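Local structure of Poly(A) ribonuclease POP2 (Saccharomyces cerevisiae, 1UOC) at residues F169-N172 with S178-N181; Y227-L232 with L255-Q260. The protein is a 3'-exoribonuclease preferring poly(A) and a probably catalytic subunit of the CCR4-NOT mRNA deadenylase, represented here by its RNase domain. One frame throughout, in Å; residues are numbered along the deposited sequence.

Interaction 1: residues F169-N172 with S178-N181; sequences FLIN and SMPN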
ATOM      1  N   PHE A 169       2.591   0.938 -10.401  1.00 58.88           N
ATOM      2  CA  PHE A 169       1.349   1.649 -10.682  1.00 58.50           C
ATOM      3  C   PHE A 169       1.422   3.119 -10.243  1.00 57.35           C
ATOM      4  O   PHE A 169       1.217   4.018 -11.057  1.00 56.24           O
ATOM      5  CB  PHE A 169       0.182   0.946  -9.978  1.00 60.31           C
ATOM      6  CG  PHE A 169      -0.963   1.863  -9.623  1.00 61.56           C
ATOM      7  CD1 PHE A 169      -1.647   2.568 -10.614  1.00 62.47           C
ATOM      8  CD2 PHE A 169      -1.330   2.045  -8.293  1.00 57.96           C
ATOM      9  CE1 PHE A 169      -2.683   3.446 -10.279  1.00 63.53           C
ATOM     10  CE2 PHE A 169      -2.352   2.908  -7.947  1.00 60.09           C
ATOM     11  CZ  PHE A 169      -3.036   3.616  -8.939  1.00 62.90           C
ATOM     12  N   LEU A 170       1.704   3.359  -8.963  1.00 56.12           N
ATOM     13  CA  LEU A 170       1.807   4.724  -8.447  1.00 56.01           C
ATOM     14  C   LEU A 170       2.672   5.601  -9.342  1.00 57.01           C
ATOM     15  O   LEU A 170       2.261   6.691  -9.742  1.00 58.02           O
ATOM     16  CB  LEU A 170       2.386   4.738  -7.027  1.00 55.54           C
ATOM     17  CG  LEU A 170       1.389   4.729  -5.866  1.00 56.48           C
ATOM     18  CD1 LEU A 170       2.121   4.934  -4.544  1.00 54.04           C
ATOM     19  CD2 LEU A 170       0.371   5.840  -6.077  1.00 55.80           C
ATOM     20  N   ILE A 171       3.877   5.125  -9.644  1.00 56.54           N
ATOM     21  CA  ILE A 171       4.795   5.859 -10.501  1.00 57.49           C
ATOM     22  C   ILE A 171       4.158   6.074 -11.871  1.00 58.86           C
ATOM     23  O   ILE A 171       4.304   7.133 -12.470  1.00 60.02           O
ATOM     24  CB  ILE A 171       6.142   5.091 -10.673  1.00 55.95           C
ATOM     25  CG1 ILE A 171       7.267   5.855  -9.980  1.00 52.98           C
ATOM     26  CG2 ILE A 171       6.483   4.910 -12.157  1.00 54.94           C
ATOM     27  CD1 ILE A 171       8.628   5.274 -10.243  1.00 53.79           C
ATOM     28  N   ASN A 172       3.451   5.062 -12.357  1.00 61.26           N
ATOM     29  CA  ASN A 172       2.808   5.125 -13.665  1.00 63.26           C
ATOM     30  C   ASN A 172       1.778   6.253 -13.773  1.00 63.55           C
ATOM     31  O   ASN A 172       1.636   6.879 -14.826  1.00 63.63           O
ATOM     32  CB  ASN A 172       2.129   3.792 -13.973  1.00 64.66           C
ATOM     33  CG  ASN A 172       1.687   3.687 -15.417  1.00 65.76           C
ATOM     34  OD1 ASN A 172       0.685   3.045 -15.724  1.00 68.98           O
ATOM     35  ND2 ASN A 172       2.441   4.308 -16.311  1.00 65.21           N
ATOM     36  N   SER A 178       4.712   8.221 -18.901  1.00 85.98           N
ATOM     37  CA  SER A 178       5.980   7.873 -19.528  1.00 85.54           C
ATOM     38  C   SER A 178       6.760   6.926 -18.620  1.00 84.92           C
ATOM     39  O   SER A 178       7.782   7.297 -18.039  1.00 85.46           O
ATOM     40  CB  SER A 178       6.807   9.141 -19.788  1.00 86.26           C
ATOM     41  OG  SER A 178       6.139  10.028 -20.670  1.00 86.47           O
ATOM     42  N   MET A 179       6.257   5.705 -18.494  1.00 83.05           N
ATOM     43  CA  MET A 179       6.880   4.683 -17.662  1.00 80.85           C
ATOM     44  C   MET A 179       8.343   4.478 -18.023  1.00 78.75           C
ATOM     45  O   MET A 179       8.710   4.526 -19.196  1.00 79.14           O
ATOM     46  CB  MET A 179       6.140   3.358 -17.833  1.00 81.59           C
ATOM     47  CG  MET A 179       5.131   3.070 -16.747  1.00 83.47           C
ATOM     48  SD  MET A 179       5.917   2.489 -15.237  1.00 85.41           S
ATOM     49  CE  MET A 179       6.125   0.764 -15.631  1.00 84.63           C
ATOM     50  N   PRO A 180       9.205   4.266 -17.015  1.00 76.54           N
ATOM     51  CA  PRO A 180      10.628   4.048 -17.284  1.00 74.92           C
ATOM     52  C   PRO A 180      10.799   2.877 -18.247  1.00 73.51           C
ATOM     53  O   PRO A 180       9.833   2.171 -18.545  1.00 72.11           O
ATOM     54  CB  PRO A 180      11.195   3.774 -15.898  1.00 74.60           C
ATOM     55  CG  PRO A 180      10.385   4.702 -15.055  1.00 75.22           C
ATOM     56  CD  PRO A 180       8.978   4.467 -15.573  1.00 75.90           C
ATOM     57  N   ASN A 181      12.025   2.660 -18.714  1.00 72.48           N
ATOM     58  CA  ASN A 181      12.281   1.599 -19.685  1.00 70.94           C
ATOM     59  C   ASN A 181      13.118   0.427 -19.176  1.00 68.08           C
ATOM     60  O   ASN A 181      13.341  -0.544 -19.895  1.00 68.02           O
ATOM     61  CB  ASN A 181      12.939   2.218 -20.921  1.00 73.28           C
ATOM     62  CG  ASN A 181      12.635   1.450 -22.184  1.00 75.26           C
ATOM     63  OD1 ASN A 181      13.099   0.325 -22.364  1.00 77.54           O
ATOM     64  ND2 ASN A 181      11.842   2.051 -23.067  1.00 75.32           N
TER
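Where helix 165-174 of the DEDD nuclease fold gives way to the connection leading to helix 183-193, Met179 and Pro180 turn back against Ile171 and Asn172. This illustrates how a chain leaving a helix can pack on the turn it has just left. The approach is closest between Asn172 and Met179, whose CA atoms are 5.7 Å apart. Asn172 brings its amide to the loop because CG stands anti to the backbone N (chi1 -168°), and ND2 then lies 3.0 Å from Met179 CG, a tight distance for a nitrogen against a methylene. The amide carbon, Asn172 CG, follows at 3.7 Å from the same Met179 CG. The two side chains cross at about a right angle, and the contact is one of van der Waals touch rather than polar pairing. Met179 is bent at chi2 (-78°) and chi3 (-83°), which carries SD to Ile171, 4.0 Å from its CG2, again with the two chains crossing nearly perpendicularly. The same methyl, Ile171 CG2, also meets the Pro180 ring at CD, 4.3 Å away, and so serves both loop residues. Cutting Met179 back to an alanine would probably leave Ile171 CG2 without its sulfur partner and the Asn172 amide freer to turn. Around the contact, Met179 also rests on Met69 and Arg70 of helix 61-73, a helix that Asn172 meets at Val73. Ile171 reaches Trp189, Val190 and Tyr193 of helix 183-193 and touches a bound xenon, while Pro180 packs on Trp189; the loop is thus wedged among helices 61-73, 165-174 and 183-193.

Interaction 2: residues Y227-L232 with L255-Q260; sequences YSLTTL and LLSFCQ
Leu229 and Leu232, one helical turn apart, meet Ser257 where the short helix 229-235 packs on helix 247-264, consistent with a small residue allowing a close approach. The first segment begins with Tyr227, which is fastened elsewhere, its hydroxyl to Gln208 O and its carbonyl to Tyr161. Ser228 then takes the N-cap position: Thr231 N donates to Ser228 OG at 3.1 Å, although the exact place of that oxygen is less sure. Leu229 follows, its CG anti to the backbone N (chi1 -150°), and its CD2 comes within 4.1 Å of Ser257 OG; its side chain is also about 4 Å, at the nearest atoms, from that of Gln250, a predicted ligand of the catalytic metal. Leu232, which also touches Tyr204 of helix 200-207, carries the contact. Its CD1 presses on Ser257 CB at 3.4 Å, closer than usual for two carbons, and lies 3.7 Å from Ser257 OG. The backbones are closest here too, with the CA atoms of Leu232 and Ser257 7.4 Å apart. Ser257 sets its hydroxyl anti to its carbonyl carbon (chi1 -66°), where OG bonds to Leu253 O one turn earlier in its own helix. The serine therefore satisfies its polar end within helix 247-264 and offers the leucines little bulk, so that this buried join rests on shape and apolar touch rather than on polar pairing between the helices.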
ATOM      1  N   TYR A 227       4.754 -16.138   3.914  1.00 63.06           N
ATOM      2  CA  TYR A 227       5.131 -14.732   3.948  1.00 60.37           C
ATOM      3  C   TYR A 227       3.971 -13.798   3.640  1.00 58.26           C
ATOM      4  O   TYR A 227       4.185 -12.612   3.382  1.00 59.75           O
ATOM      5  CB  TYR A 227       6.268 -14.483   2.958  1.00 61.76           C
ATOM      6  CG  TYR A 227       7.501 -15.314   3.233  1.00 62.95           C
ATOM      7  CD1 TYR A 227       8.290 -15.792   2.187  1.00 63.88           C
ATOM      8  CD2 TYR A 227       7.881 -15.622   4.539  1.00 63.20           C
ATOM      9  CE1 TYR A 227       9.426 -16.560   2.431  1.00 64.42           C
ATOM     10  CE2 TYR A 227       9.019 -16.389   4.796  1.00 64.96           C
ATOM     11  CZ  TYR A 227       9.786 -16.856   3.736  1.00 64.86           C
ATOM     12  OH  TYR A 227      10.909 -17.616   3.985  1.00 65.88           O
ATOM     13  N   SER A 228       2.745 -14.316   3.668  1.00 54.15           N
ATOM     14  CA  SER A 228       1.582 -13.472   3.395  1.00 51.07           C
ATOM     15  C   SER A 228       1.355 -12.471   4.539  1.00 48.12           C
ATOM     16  O   SER A 228       1.791 -12.689   5.671  1.00 45.41           O
ATOM     17  CB  SER A 228       0.323 -14.327   3.194  1.00 48.99           C
ATOM     18  OG  SER A 228      -0.209 -14.761   4.435  1.00 49.41           O
ATOM     19  N   LEU A 229       0.686 -11.368   4.225  1.00 46.40           N
ATOM     20  CA  LEU A 229       0.395 -10.341   5.216  1.00 45.67           C
ATOM     21  C   LEU A 229      -0.453 -10.996   6.320  1.00 44.65           C
ATOM     22  O   LEU A 229      -0.306 -10.693   7.507  1.00 42.12           O
ATOM     23  CB  LEU A 229      -0.396  -9.203   4.552  1.00 44.19           C
ATOM     24  CG  LEU A 229      -0.323  -7.738   5.009  1.00 44.81           C
ATOM     25  CD1 LEU A 229      -1.707  -7.148   4.853  1.00 44.88           C
ATOM     26  CD2 LEU A 229       0.140  -7.594   6.450  1.00 43.37           C
ATOM     27  N   THR A 230      -1.332 -11.907   5.916  1.00 45.02           N
ATOM     28  CA  THR A 230      -2.216 -12.597   6.853  1.00 46.19           C
ATOM     29  C   THR A 230      -1.486 -13.429   7.914  1.00 46.53           C
ATOM     30  O   THR A 230      -1.793 -13.310   9.103  1.00 47.77           O
ATOM     31  CB  THR A 230      -3.232 -13.487   6.099  1.00 45.31           C
ATOM     32  OG1 THR A 230      -4.095 -12.657   5.308  1.00 47.19           O
ATOM     33  CG2 THR A 230      -4.085 -14.268   7.076  1.00 47.62           C
ATOM     34  N   THR A 231      -0.524 -14.255   7.504  1.00 45.52           N
ATOM     35  CA  THR A 231       0.205 -15.067   8.474  1.00 44.35           C
ATOM     36  C   THR A 231       1.063 -14.181   9.363  1.00 43.44           C
ATOM     37  O   THR A 231       1.306 -14.489  10.529  1.00 44.37           O
ATOM     38  CB  THR A 231       1.069 -16.183   7.779  1.00 45.24           C
ATOM     39  OG1 THR A 231       2.304 -16.361   8.482  1.00 44.32           O
ATOM     40  CG2 THR A 231       1.345 -15.849   6.343  1.00 46.80           C
ATOM     41  N   LEU A 232       1.502 -13.055   8.824  1.00 42.97           N
ATOM     42  CA  LEU A 232       2.303 -12.129   9.612  1.00 42.79           C
ATOM     43  C   LEU A 232       1.393 -11.501  10.668  1.00 42.90           C
ATOM     44  O   LEU A 232       1.762 -11.398  11.839  1.00 41.57           O
ATOM     45  CB  LEU A 232       2.902 -11.043   8.709  1.00 43.49           C
ATOM     46  CG  LEU A 232       3.922 -10.037   9.263  1.00 42.70           C
ATOM     47  CD1 LEU A 232       3.261  -8.696   9.413  1.00 44.94           C
ATOM     48  CD2 LEU A 232       4.503 -10.508  10.582  1.00 43.04           C
ATOM     49  N   LEU A 255       0.018  -1.449   7.915  1.00 30.92           N
ATOM     50  CA  LEU A 255       0.605  -0.450   8.814  1.00 30.88           C
ATOM     51  C   LEU A 255       0.639  -0.901  10.289  1.00 31.57           C
ATOM     52  O   LEU A 255       1.615  -0.668  11.003  1.00 31.00           O
ATOM     53  CB  LEU A 255      -0.179   0.859   8.696  1.00 28.89           C
ATOM     54  CG  LEU A 255       0.371   2.061   9.448  1.00 28.86           C
ATOM     55  CD1 LEU A 255       1.755   2.408   8.880  1.00 30.37           C
ATOM     56  CD2 LEU A 255      -0.585   3.243   9.325  1.00 26.08           C
ATOM     57  N   LEU A 256      -0.445  -1.524  10.741  1.00 31.21           N
ATOM     58  CA  LEU A 256      -0.549  -2.019  12.117  1.00 31.64           C
ATOM     59  C   LEU A 256       0.554  -3.040  12.342  1.00 31.44           C
ATOM     60  O   LEU A 256       1.252  -3.025  13.355  1.00 31.03           O
ATOM     61  CB  LEU A 256      -1.911  -2.696  12.314  1.00 31.78           C
ATOM     62  CG  LEU A 256      -3.006  -2.115  13.208  1.00 33.89           C
ATOM     63  CD1 LEU A 256      -2.798  -0.632  13.442  1.00 32.32           C
ATOM     64  CD2 LEU A 256      -4.360  -2.413  12.552  1.00 28.26           C
ATOM     65  N   SER A 257       0.699  -3.935  11.372  1.00 31.91           N
ATOM     66  CA  SER A 257       1.704  -4.977  11.439  1.00 32.75           C
ATOM     67  C   SER A 257       3.110  -4.397  11.412  1.00 33.30           C
ATOM     68  O   SER A 257       3.963  -4.807  12.191  1.00 34.33           O
ATOM     69  CB  SER A 257       1.511  -5.974  10.289  1.00 32.50           C
ATOM     70  OG  SER A 257       0.283  -6.672  10.435  1.00 32.21           O
ATOM     71  N   PHE A 258       3.356  -3.438  10.526  1.00 34.00           N
ATOM     72  CA  PHE A 258       4.680  -2.834  10.451  1.00 34.74           C
ATOM     73  C   PHE A 258       5.087  -2.208  11.779  1.00 35.21           C
ATOM     74  O   PHE A 258       6.168  -2.467  12.297  1.00 34.55           O
ATOM     75  CB  PHE A 258       4.731  -1.739   9.378  1.00 32.81           C
ATOM     76  CG  PHE A 258       6.056  -1.069   9.289  1.00 31.09           C
ATOM     77  CD1 PHE A 258       7.108  -1.672   8.604  1.00 33.80           C
ATOM     78  CD2 PHE A 258       6.288   0.128   9.960  1.00 31.82           C
ATOM     79  CE1 PHE A 258       8.382  -1.093   8.597  1.00 32.39           C
ATOM     80  CE2 PHE A 258       7.553   0.715   9.962  1.00 33.84           C
ATOM     81  CZ  PHE A 258       8.606   0.100   9.276  1.00 33.24           C
ATOM     82  N   CYS A 259       4.222  -1.357  12.314  1.00 35.01           N
ATOM     83  CA  CYS A 259       4.523  -0.677  13.555  1.00 36.90           C
ATOM     84  C   CYS A 259       4.644  -1.607  14.772  1.00 38.64           C
ATOM     85  O   CYS A 259       5.437  -1.343  15.675  1.00 36.33           O
ATOM     86  CB  CYS A 259       3.478   0.415  13.794  1.00 34.73           C
ATOM     87  SG  CYS A 259       3.561   1.749  12.575  1.00 35.81           S
ATOM     88  N   GLN A 260       3.868  -2.685  14.795  1.00 39.96           N
ATOM     89  CA  GLN A 260       3.929  -3.621  15.909  1.00 42.01           C
ATOM     90  C   GLN A 260       5.173  -4.495  15.782  1.00 43.80           C
ATOM     91  O   GLN A 260       5.918  -4.674  16.751  1.00 42.41           O
ATOM     92  CB  GLN A 260       2.684  -4.500  15.941  1.00 43.43           C
ATOM     93  CG  GLN A 260       2.635  -5.403  17.155  1.00 49.08           C
ATOM     94  CD  GLN A 260       2.256  -4.654  18.423  1.00 53.43           C
ATOM     95  OE1 GLN A 260       2.622  -3.490  18.614  1.00 56.00           O
ATOM     96  NE2 GLN A 260       1.523  -5.325  19.306  1.00 55.45           N
TER

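Read from the N terminus, the two contacts come in series, neither nested in nor crossing the other. Interaction 1 closes first, bridging just five residues at the end of helix 165-174. The chain then runs through helix 183-193, edge strand 197-199 and helix 200-207 before interaction 2 opens, and that contact spans 22 residues between helices 229-235 and 247-264. The two lie on opposite sides of the chain's centre, their own centres 27 Å apart and their nearest atoms about 14 Å apart. One packs the connection after helix 165-174 on that same helix; the other joins the last two helices of the modelled chain.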